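Local coordinates for Trp Repressor Binding Protein (Bacillus subtilis, PDB 1RLI), which is a putative NAD(P)H-dependent oxidoreductase of the SsuE family that probably uses FMN as its cofactor, at residues D[133-136]-D[137-141]. Numbering follows the deposited sequence.
Sequences LPLI and QQFEH
Leu135 and Phe139 meet one turn apart on helix 133-146 of a flavodoxin-like fold, and their side chains run side by side in the same direction. From CB outward, the Leu135 chain first places CG anti to the backbone N (chi1 169°), alongside the ring and 3.7 Å from Phe139 CE2. Beyond it the two methyls differ: Leu135 CD1 presses on Phe139 CE2 at 3.4 Å, whereas CD2 lies 4.1 Å from that same carbon. Leu135 CD1 also lies 3.6 Å from Gln138 OE1, the Gln138 side chain slanting across that of Leu135. Because CG and both methyls supply the leucine side-chain contacts to the ring, replacing Leu135 with alanine is likely to open a gap beside Phe139 CE2 and let the ring shift. In the backbone, the i to i+4 hydrogen bond from Phe139 N to Leu135 O, 2.9 Å with an N-H...O angle of 162°, fixes the spacing of the two residues. Ile136 CA borders the ring's edge near its plane. Val120 and Phe150 from neighbouring strands, with Leu90 and Ile94 of helix 88-95, pack on Phe139, consistent with a helix face turned into the core. Gln138 instead serves the subunit interface: its NE2 donates to Phe84 O of the second subunit, while its CB rests 3.3 Å from Leu135 O.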
loop_
_atom_site.group_PDB
_atom_site.type_symbol
_atom_site.label_atom_id
_atom_site.label_comp_id
_atom_site.label_asym_id
_atom_site.label_seq_id
_atom_site.Cartn_x
_atom_site.Cartn_y
_atom_site.Cartn_z
ATOM N N LEU D 133 -2.407 -7.130 -1.424
ATOM C CA LEU D 133 -1.503 -6.087 -1.935
ATOM C C LEU D 133 -0.512 -5.572 -0.886
ATOM O O LEU D 133 0.643 -5.328 -1.211
ATOM C CB LEU D 133 -2.303 -4.941 -2.570
ATOM C CG LEU D 133 -3.137 -5.398 -3.788
ATOM C CD1 LEU D 133 -3.821 -4.211 -4.447
ATOM C CD2 LEU D 133 -2.241 -6.110 -4.794
ATOM N N PRO D 134 -0.944 -5.385 0.380
ATOM C CA PRO D 134 0.054 -4.908 1.349
ATOM C C PRO D 134 1.233 -5.886 1.416
ATOM O O PRO D 134 2.390 -5.469 1.550
ATOM C CB PRO D 134 -0.727 -4.876 2.657
ATOM C CG PRO D 134 -2.079 -4.409 2.193
ATOM C CD PRO D 134 -2.304 -5.268 0.935
ATOM N N LEU D 135 0.943 -7.181 1.330
ATOM C CA LEU D 135 2.032 -8.172 1.387
ATOM C C LEU D 135 2.980 -8.003 0.188
ATOM O O LEU D 135 4.200 -8.087 0.312
ATOM C CB LEU D 135 1.464 -9.614 1.407
ATOM C CG LEU D 135 2.502 -10.729 1.190
ATOM C CD1 LEU D 135 3.614 -10.665 2.276
ATOM C CD2 LEU D 135 1.765 -12.100 1.252
ATOM N N ILE D 136 2.426 -7.787 -0.990
ATOM C CA ILE D 136 3.273 -7.601 -2.162
ATOM C C ILE D 136 4.120 -6.346 -1.962
ATOM O O ILE D 136 5.284 -6.332 -2.318
ATOM C CB ILE D 136 2.423 -7.495 -3.459
ATOM C CG1 ILE D 136 1.656 -8.812 -3.672
ATOM C CG2 ILE D 136 3.321 -7.227 -4.682
ATOM C CD1 ILE D 136 2.575 -10.053 -3.785
ATOM N N GLN D 137 3.542 -5.296 -1.379
ATOM C CA GLN D 137 4.312 -4.068 -1.150
ATOM C C GLN D 137 5.378 -4.281 -0.080
ATOM O O GLN D 137 6.438 -3.649 -0.106
ATOM C CB GLN D 137 3.378 -2.918 -0.771
ATOM C CG GLN D 137 2.416 -2.566 -1.890
ATOM C CD GLN D 137 1.451 -1.463 -1.493
ATOM O OE1 GLN D 137 0.571 -1.668 -0.653
ATOM N NE2 GLN D 137 1.617 -0.291 -2.082
ATOM N N GLN D 138 5.114 -5.193 0.848
ATOM C CA GLN D 138 6.085 -5.505 1.876
ATOM C C GLN D 138 7.243 -6.208 1.165
ATOM O O GLN D 138 8.411 -5.878 1.399
ATOM C CB GLN D 138 5.435 -6.430 2.913
ATOM C CG GLN D 138 6.255 -6.718 4.149
ATOM C CD GLN D 138 5.417 -7.496 5.160
ATOM O OE1 GLN D 138 5.073 -8.656 4.926
ATOM N NE2 GLN D 138 5.050 -6.845 6.265
ATOM N N PHE D 139 6.934 -7.153 0.270
ATOM C CA PHE D 139 8.008 -7.855 -0.465
ATOM C C PHE D 139 8.819 -6.846 -1.273
ATOM O O PHE D 139 10.042 -6.969 -1.376
ATOM C CB PHE D 139 7.441 -8.926 -1.406
ATOM C CG PHE D 139 7.202 -10.257 -0.748
ATOM C CD1 PHE D 139 8.271 -10.981 -0.210
ATOM C CD2 PHE D 139 5.915 -10.801 -0.672
ATOM C CE1 PHE D 139 8.072 -12.233 0.396
ATOM C CE2 PHE D 139 5.698 -12.064 -0.063
ATOM C CZ PHE D 139 6.782 -12.778 0.469
ATOM N N GLU D 140 8.136 -5.846 -1.836
ATOM C CA GLU D 140 8.801 -4.799 -2.615
ATOM C C GLU D 140 9.880 -4.136 -1.746
ATOM O O GLU D 140 11.013 -3.948 -2.210
ATOM C CB GLU D 140 7.767 -3.756 -3.083
ATOM C CG GLU D 140 8.346 -2.501 -3.778
ATOM C CD GLU D 140 7.273 -1.452 -4.130
ATOM O OE1 GLU D 140 6.179 -1.436 -3.506
ATOM O OE2 GLU D 140 7.533 -0.617 -5.028
ATOM N N HIS D 141 9.538 -3.776 -0.506
ATOM C CA HIS D 141 10.521 -3.126 0.374
ATOM C C HIS D 141 11.648 -4.085 0.736
ATOM O O HIS D 141 12.805 -3.688 0.795
ATOM C CB HIS D 141 9.874 -2.614 1.674
ATOM C CG HIS D 141 8.969 -1.432 1.482
ATOM N ND1 HIS D 141 9.327 -0.325 0.736
ATOM C CD2 HIS D 141 7.729 -1.176 1.961
ATOM C CE1 HIS D 141 8.342 0.559 0.761
ATOM N NE2 HIS D 141 7.362 0.065 1.497
#